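Local coordinates for protein L-ribulose 3-epimerase (Methylomonas sp. DH-1, PDB 7CJ7) that catalyses the manganese-dependent epimerization of ketoses at C3, acting best on L-ribulose and also interconverting D-allulose and D-fructose, at residues 11-15 / 246-250; 217-221 / 273-278. The contacts are given in a common frame with arbitrary orientation. Residues are numbered along the deposited sequence.

Contact 1: 11-15 / 246-250; sequences GHALV and ESFSS. With MN (manganese (II) ion), chain D; SOL (L-sorbose), chain C.
A buried contact at the catalytic mouth of the TIM barrel joins the end of the first strand, 8-12, to the loop that leaves the last strand, 242-245. Residues 11-12 are still extended, and 13-15 turn through a short 3-10 segment, closed by Val15 N to His12 O (3.1 Å); residues 246-249 run on in extended conformation. The nearest CA pairs are His12-Glu246 (5.3 Å), Val15-Ser247 (6.0 Å) and Leu14-Phe248 (6.7 Å), because the 3-10 turn folds Val15 back. His12, chi1 t, points toward 246-250 and takes Glu246 OE1 over one ring face (3.4 Å from His12 CD2). Phe248, chi1 m, directs its ring edge at the His12 face in an offset edge-to-face pair, centroids 5.5 Å apart and planes at 67°; Phe248 CE1 also meets Leu14 CB at 3.7 Å. Val15 CG2 lies 4.3 Å from Ser247 CB, and Ser247 OG is hydrogen-bonded to the carbonyl oxygen of Arg217. A water accepts from Ser249 N (3.0 Å) and lies 3.0 Å from Leu14 O, bridging the backbones. His12 suits its place because both ring nitrogens are used: His12 ND1 accepts from Leu14 N (3.2 Å). His12 NE2 shares a hydrogen bond with sorbose O6 (2.8 Å). Glu246, chi1 and chi2 t, binds manganese through OE2 (2.1 Å), while Glu246 OE1 comes within 2.8 Å of sorbose O3. Sorbose O2 (2.1 Å) and O3 (2.3 Å) chelate the manganese, and Glu152, Asp185 and His211 complete its site. Glu246 is probably also a proton donor/acceptor in this metal-dependent ketose 3-epimerase active site, at the C-terminal ends of the barrel strands.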
ATOM      1  N   GLY A  11     -21.594  -6.673   4.914  1.00  9.93           N
ATOM      2  CA  GLY A  11     -20.826  -5.529   5.418  1.00 10.40           C
ATOM      3  C   GLY A  11     -19.827  -5.991   6.455  1.00 10.47           C
ATOM      4  O   GLY A  11     -20.181  -6.832   7.296  1.00 11.46           O
ATOM      5  N   HIS A  12     -18.596  -5.496   6.374  1.00 10.70           N
ATOM      6  CA  HIS A  12     -17.546  -5.745   7.387  1.00 11.50           C
ATOM      7  C   HIS A  12     -17.929  -5.016   8.675  1.00 11.78           C
ATOM      8  O   HIS A  12     -18.433  -3.886   8.580  1.00 11.51           O
ATOM      9  CB  HIS A  12     -16.190  -5.315   6.826  1.00 12.96           C
ATOM     10  CG  HIS A  12     -15.046  -5.756   7.668  1.00 13.68           C
ATOM     11  ND1 HIS A  12     -14.558  -4.983   8.693  1.00 15.08           N
ATOM     12  CD2 HIS A  12     -14.286  -6.870   7.628  1.00 15.14           C
ATOM     13  CE1 HIS A  12     -13.546  -5.609   9.261  1.00 15.95           C
ATOM     14  NE2 HIS A  12     -13.352  -6.763   8.619  1.00 16.27           N
ATOM     15  N   ALA A  13     -17.703  -5.640   9.836  1.00 12.63           N
ATOM     16  CA  ALA A  13     -18.120  -5.116  11.156  1.00 13.47           C
ATOM     17  C   ALA A  13     -17.572  -3.699  11.372  1.00 13.14           C
ATOM     18  O   ALA A  13     -18.284  -2.886  11.996  1.00 12.42           O
ATOM     19  CB  ALA A  13     -17.667  -6.062  12.236  1.00 13.51           C
ATOM     20  N   LEU A  14     -16.368  -3.399  10.866  1.00 14.26           N
ATOM     21  CA  LEU A  14     -15.648  -2.127  11.151  1.00 15.33           C
ATOM     22  C   LEU A  14     -16.316  -0.948  10.438  1.00 14.25           C
ATOM     23  O   LEU A  14     -15.858   0.205  10.626  1.00 14.85           O
ATOM     24  CB  LEU A  14     -14.189  -2.260  10.712  1.00 17.07           C
ATOM     25  CG  LEU A  14     -13.186  -2.488  11.841  1.00 20.02           C
ATOM     26  CD1 LEU A  14     -12.968  -1.205  12.632  1.00 23.27           C
ATOM     27  CD2 LEU A  14     -13.641  -3.618  12.749  1.00 19.00           C
ATOM     28  N   VAL A  15     -17.325  -1.217   9.615  1.00 13.43           N
ATOM     29  CA  VAL A  15     -18.164  -0.136   9.033  1.00 13.07           C
ATOM     30  C   VAL A  15     -18.974   0.490  10.173  1.00 13.13           C
ATOM     31  O   VAL A  15     -19.264   1.694  10.079  1.00 13.97           O
ATOM     32  CB  VAL A  15     -19.044  -0.657   7.889  1.00 13.77           C
ATOM     33  CG1 VAL A  15     -20.143   0.328   7.533  1.00 14.91           C
ATOM     34  CG2 VAL A  15     -18.199  -0.975   6.666  1.00 15.60           C
ATOM     35  N   GLU A 246     -16.109  -3.421   2.404  1.00 10.13           N
ATOM     36  CA  GLU A 246     -15.074  -3.204   3.429  1.00 11.11           C
ATOM     37  C   GLU A 246     -14.602  -1.752   3.346  1.00 11.08           C
ATOM     38  O   GLU A 246     -14.307  -1.267   2.233  1.00 10.31           O
ATOM     39  CB  GLU A 246     -13.928  -4.188   3.232  1.00 11.88           C
ATOM     40  CG  GLU A 246     -12.881  -4.097   4.314  1.00 13.39           C
ATOM     41  CD  GLU A 246     -11.969  -5.308   4.343  1.00 14.71           C
ATOM     42  OE1 GLU A 246     -11.911  -5.997   5.386  1.00 18.02           O
ATOM     43  OE2 GLU A 246     -11.331  -5.560   3.320  1.00 12.37           O
ATOM     44  N   SER A 247     -14.529  -1.083   4.490  1.00 10.84           N
ATOM     45  CA  SER A 247     -14.173   0.353   4.552  1.00 12.06           C
ATOM     46  C   SER A 247     -13.637   0.683   5.939  1.00 13.34           C
ATOM     47  O   SER A 247     -14.192   0.193   6.932  1.00 14.38           O
ATOM     48  CB  SER A 247     -15.370   1.207   4.207  1.00 13.39           C
ATOM     49  OG  SER A 247     -15.022   2.573   4.161  1.00 13.79           O
ATOM     50  N   PHE A 248     -12.609   1.516   6.003  1.00 13.17           N
ATOM     51  CA  PHE A 248     -11.997   1.919   7.287  1.00 14.17           C
ATOM     52  C   PHE A 248     -11.864   3.436   7.326  1.00 14.79           C
ATOM     53  O   PHE A 248     -11.407   4.052   6.336  1.00 14.87           O
ATOM     54  CB  PHE A 248     -10.659   1.214   7.488  1.00 14.79           C
ATOM     55  CG  PHE A 248     -10.744  -0.288   7.461  1.00 14.75           C
ATOM     56  CD1 PHE A 248     -11.114  -1.000   8.588  1.00 15.88           C
ATOM     57  CD2 PHE A 248     -10.457  -0.988   6.301  1.00 14.90           C
ATOM     58  CE1 PHE A 248     -11.206  -2.383   8.547  1.00 16.90           C
ATOM     59  CE2 PHE A 248     -10.552  -2.365   6.266  1.00 15.20           C
ATOM     60  CZ  PHE A 248     -10.923  -3.061   7.389  1.00 15.50           C
ATOM     61  N   SER A 249     -12.259   4.005   8.463  1.00 15.00           N
ATOM     62  CA  SER A 249     -12.116   5.445   8.776  1.00 15.67           C
ATOM     63  C   SER A 249     -11.607   5.572  10.210  1.00 16.59           C
ATOM     64  O   SER A 249     -11.946   4.697  11.024  1.00 17.54           O
ATOM     65  CB  SER A 249     -13.426   6.167   8.593  1.00 16.80           C
ATOM     66  OG  SER A 249     -13.288   7.529   8.959  1.00 19.88           O
ATOM     67  N   SER A 250     -10.849   6.627  10.512  1.00 16.68           N
ATOM     68  CA  SER A 250     -10.421   6.948  11.896  1.00 19.65           C
ATOM     69  C   SER A 250     -11.664   7.173  12.772  1.00 19.39           C
ATOM     70  O   SER A 250     -11.528   7.136  14.007  1.00 21.76           O
ATOM     71  CB  SER A 250      -9.471   8.125  11.921  1.00 18.90           C
ATOM     72  OG  SER A 250     -10.065   9.271  11.329  1.00 20.16           O
TER
HETATM   73 MN    MN D 302     -10.301  -7.290   2.651  1.00 20.11          MN
HETATM   74  C1  SOL C 301      -7.022  -6.244   5.300  1.00 18.34           C
HETATM   75  O1  SOL C 301      -6.412  -5.213   4.560  1.00 15.98           O
HETATM   76  C2  SOL C 301      -8.293  -6.709   4.665  1.00 16.34           C
HETATM   77  O2  SOL C 301      -8.501  -6.512   3.480  1.00 14.15           O
HETATM   78  C3  SOL C 301      -9.337  -7.384   5.543  1.00 18.35           C
HETATM   79  O3  SOL C 301     -10.238  -8.138   4.765  1.00 13.86           O
HETATM   80  C4  SOL C 301      -8.686  -8.263   6.606  1.00 21.18           C
HETATM   81  O4  SOL C 301      -7.932  -9.297   5.969  1.00 28.39           O
HETATM   82  C5  SOL C 301      -9.689  -8.915   7.560  1.00 24.39           C
HETATM   83  O5  SOL C 301      -9.007  -9.853   8.392  1.00 31.17           O
HETATM   84  C6  SOL C 301     -10.420  -7.925   8.440  1.00 26.53           C
HETATM   85  O6  SOL C 301     -11.371  -8.597   9.271  1.00 23.74           O
HETATM   86  O   HOH W   1     -13.386   1.880  10.322  1.00 19.77           O

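Contact 2: 217-221 / 273-278. With SOL (L-sorbose), chain C.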
ATOM      1  N   ARG A 217     -10.075   3.094   0.628  1.00 10.01           N
ATOM      2  CA  ARG A 217     -10.896   2.322   1.607  1.00 10.64           C
ATOM      3  C   ARG A 217     -12.056   3.177   2.142  1.00 10.64           C
ATOM      4  O   ARG A 217     -12.624   2.804   3.193  1.00 11.47           O
ATOM      5  CB  ARG A 217     -10.047   1.784   2.766  1.00 11.93           C
ATOM      6  CG  ARG A 217      -8.702   1.196   2.355  1.00 12.52           C
ATOM      7  CD  ARG A 217      -8.147   0.155   3.331  1.00 13.60           C
ATOM      8  NE  ARG A 217      -8.680  -1.183   3.085  1.00 13.46           N
ATOM      9  CZ  ARG A 217      -8.137  -2.312   3.518  1.00 12.94           C
ATOM     10  NH1 ARG A 217      -7.046  -2.297   4.263  1.00 14.36           N
ATOM     11  NH2 ARG A 217      -8.689  -3.464   3.200  1.00 13.55           N
ATOM     12  N   GLY A 218     -12.435   4.239   1.425  1.00 10.78           N
ATOM     13  CA  GLY A 218     -13.584   5.101   1.774  1.00 11.04           C
ATOM     14  C   GLY A 218     -14.822   4.805   0.938  1.00 10.69           C
ATOM     15  O   GLY A 218     -15.043   3.635   0.577  1.00 10.14           O
ATOM     16  N   TYR A 219     -15.623   5.836   0.651  1.00 10.74           N
ATOM     17  CA  TYR A 219     -16.854   5.728  -0.171  1.00 11.29           C
ATOM     18  C   TYR A 219     -16.528   5.078  -1.525  1.00 10.49           C
ATOM     19  O   TYR A 219     -15.571   5.488  -2.207  1.00 11.67           O
ATOM     20  CB  TYR A 219     -17.487   7.107  -0.376  1.00 11.33           C
ATOM     21  CG  TYR A 219     -18.405   7.545   0.733  1.00 12.08           C
ATOM     22  CD1 TYR A 219     -17.920   8.261   1.816  1.00 12.20           C
ATOM     23  CD2 TYR A 219     -19.768   7.292   0.675  1.00 12.23           C
ATOM     24  CE1 TYR A 219     -18.761   8.680   2.837  1.00 13.63           C
ATOM     25  CE2 TYR A 219     -20.619   7.712   1.681  1.00 13.01           C
ATOM     26  CZ  TYR A 219     -20.116   8.401   2.771  1.00 12.97           C
ATOM     27  OH  TYR A 219     -20.961   8.790   3.778  1.00 15.80           O
ATOM     28  N   LEU A 220     -17.329   4.104  -1.947  1.00 10.54           N
ATOM     29  CA  LEU A 220     -17.161   3.499  -3.289  1.00 10.05           C
ATOM     30  C   LEU A 220     -17.451   4.577  -4.341  1.00 11.20           C
ATOM     31  O   LEU A 220     -18.453   5.317  -4.205  1.00 11.35           O
ATOM     32  CB  LEU A 220     -18.079   2.280  -3.451  1.00  9.71           C
ATOM     33  CG  LEU A 220     -17.904   1.149  -2.430  1.00  9.60           C
ATOM     34  CD1 LEU A 220     -18.756  -0.061  -2.801  1.00  9.12           C
ATOM     35  CD2 LEU A 220     -16.445   0.747  -2.278  1.00  9.86           C
ATOM     36  N   GLY A 221     -16.601   4.656  -5.365  1.00 11.99           N
ATOM     37  CA  GLY A 221     -16.788   5.541  -6.528  1.00 12.80           C
ATOM     38  C   GLY A 221     -16.057   6.862  -6.378  1.00 14.15           C
ATOM     39  O   GLY A 221     -16.160   7.675  -7.301  1.00 17.59           O
ATOM     40  N   ASP A 273     -24.948   5.951   6.038  1.00 14.97           N
ATOM     41  CA  ASP A 273     -24.868   6.578   4.694  1.00 14.98           C
ATOM     42  C   ASP A 273     -23.850   5.795   3.859  1.00 13.39           C
ATOM     43  O   ASP A 273     -24.142   5.427   2.701  1.00 12.16           O
ATOM     44  CB  ASP A 273     -24.482   8.051   4.799  1.00 15.35           C
ATOM     45  CG  ASP A 273     -24.470   8.729   3.445  1.00 18.55           C
ATOM     46  OD1 ASP A 273     -25.560   8.904   2.888  1.00 22.60           O
ATOM     47  OD2 ASP A 273     -23.371   9.042   2.953  1.00 21.35           O
ATOM     48  N   LEU A 274     -22.680   5.556   4.436  1.00 12.59           N
ATOM     49  CA  LEU A 274     -21.576   4.842   3.753  1.00 11.74           C
ATOM     50  C   LEU A 274     -22.065   3.457   3.320  1.00 11.75           C
ATOM     51  O   LEU A 274     -21.911   3.133   2.138  1.00 12.45           O
ATOM     52  CB  LEU A 274     -20.379   4.731   4.693  1.00 11.05           C
ATOM     53  CG  LEU A 274     -19.216   3.922   4.125  1.00 11.37           C
ATOM     54  CD1 LEU A 274     -18.434   4.739   3.109  1.00 11.55           C
ATOM     55  CD2 LEU A 274     -18.313   3.430   5.241  1.00 11.98           C
ATOM     56  N   ALA A 275     -22.642   2.678   4.243  1.00 11.56           N
ATOM     57  CA  ALA A 275     -23.046   1.271   4.007  1.00 12.00           C
ATOM     58  C   ALA A 275     -24.218   1.203   3.021  1.00 12.08           C
ATOM     59  O   ALA A 275     -24.224   0.306   2.165  1.00 11.85           O
ATOM     60  CB  ALA A 275     -23.396   0.607   5.311  1.00 14.72           C
ATOM     61  N   GLY A 276     -25.187   2.110   3.134  1.00 13.28           N
ATOM     62  CA  GLY A 276     -26.346   2.143   2.222  1.00 14.86           C
ATOM     63  C   GLY A 276     -25.904   2.456   0.805  1.00 14.11           C
ATOM     64  O   GLY A 276     -26.353   1.762  -0.136  1.00 13.63           O
ATOM     65  N   LYS A 277     -25.037   3.461   0.652  1.00 12.74           N
ATOM     66  CA  LYS A 277     -24.552   3.898  -0.676  1.00 13.06           C
ATOM     67  C   LYS A 277     -23.688   2.786  -1.277  1.00 11.70           C
ATOM     68  O   LYS A 277     -23.762   2.597  -2.495  1.00 12.98           O
ATOM     69  CB  LYS A 277     -23.794   5.220  -0.576  1.00 15.14           C
ATOM     70  CG  LYS A 277     -24.700   6.438  -0.460  1.00 17.56           C
ATOM     71  CD  LYS A 277     -23.954   7.739  -0.453  1.00 20.22           C
ATOM     72  CE  LYS A 277     -24.862   8.949  -0.456  1.00 22.09           C
ATOM     73  NZ  LYS A 277     -24.244  10.050   0.313  1.00 27.21           N
ATOM     74  N   ALA A 278     -22.904   2.080  -0.453  1.00 10.50           N
ATOM     75  CA  ALA A 278     -22.018   0.985  -0.919  1.00 10.15           C
ATOM     76  C   ALA A 278     -22.877  -0.140  -1.494  1.00 10.34           C
ATOM     77  O   ALA A 278     -22.547  -0.645  -2.577  1.00 11.50           O
ATOM     78  CB  ALA A 278     -21.143   0.475   0.192  1.00  9.60           C
TER
HETATM   79  C1  SOL C 301      -7.022  -6.244   5.300  1.00 18.34           C
HETATM   80  O1  SOL C 301      -6.412  -5.213   4.560  1.00 15.98           O
HETATM   81  C2  SOL C 301      -8.293  -6.709   4.665  1.00 16.34           C
HETATM   82  O2  SOL C 301      -8.501  -6.512   3.480  1.00 14.15           O
HETATM   83  C3  SOL C 301      -9.337  -7.384   5.543  1.00 18.35           C
HETATM   84  O3  SOL C 301     -10.238  -8.138   4.765  1.00 13.86           O
HETATM   85  C4  SOL C 301      -8.686  -8.263   6.606  1.00 21.18           C
HETATM   86  O4  SOL C 301      -7.932  -9.297   5.969  1.00 28.39           O
HETATM   87  C5  SOL C 301      -9.689  -8.915   7.560  1.00 24.39           C
HETATM   88  O5  SOL C 301      -9.007  -9.853   8.392  1.00 31.17           O
HETATM   89  C6  SOL C 301     -10.420  -7.925   8.440  1.00 26.53           C
HETATM   90  O6  SOL C 301     -11.371  -8.597   9.271  1.00 23.74           O
HETATM   91  O   HOH W   2     -19.921   3.718  -0.397  1.00 13.80           O
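In this TIM barrel, the loop after the seventh strand, 207-212, packs against the last helix, 271-285, while Arg217 reaches inward to the substrate. Tyr219 dominates the interface. With chi1 at -85° and chi2 at 90°, its ring lies against the helix so that Leu274, in the t,p rotamer, sets CD1 over the face, 3.6 Å from the ring centroid and 8° off the normal, a CH-pi contact. Tyrosine suits this half-exposed place: the ring covers leucine, while the hydroxyl reaches the helix surface. Leu220, in the m,t rotamer, points toward the helix one turn further on, with CD1 3.9 Å from Ala278 CB; the small alanine leaves room for it, and Phe245 of the last strand touches both. Between the Tyr219 and Leu220 side chains a water bridges the backbones, accepting from Leu220 N (3.0 Å) and donating to Leu274 O (3.3 Å). Arg217 takes no part in the helix contact. Its long side chain extends the other way, where Arg217 NH1 donates to sorbose O1 (3.0 Å) and Arg217 NH2 to sorbose O1 (3.2 Å) and O2 (3.1 Å), and Tyr187 gives it a cation-pi partner. At the solvent-facing edge of the helix, Asp273, chi1 t, joins Tyr219 and Lys277: Asp273 OD2 accepts from Tyr219 OH at 2.6 Å and forms a salt bridge with Lys277 NZ at 3.0 Å.

From the N terminus, the chain leaves the first strand at 11-15, goes round the barrel to 217-221 after the seventh, reaches 246-250 after the eighth, and runs through the final helix at 273-278. Contact 1 therefore closes a loop of 230 residues and contact 2 one of 51, and the two cross because their segments alternate. Contact 1 joins the ends of the first and last strands, just beyond where these pair to close the barrel; contact 2 ties the seventh strand's loop to the C-terminal helix. They touch directly: Arg217 O lies 2.6 Å from Ser247 OG and 3.1 Å from Phe248 N, probable hydrogen bonds, and Leu274 packs on Ser247. Both contacts also reach the same sorbose.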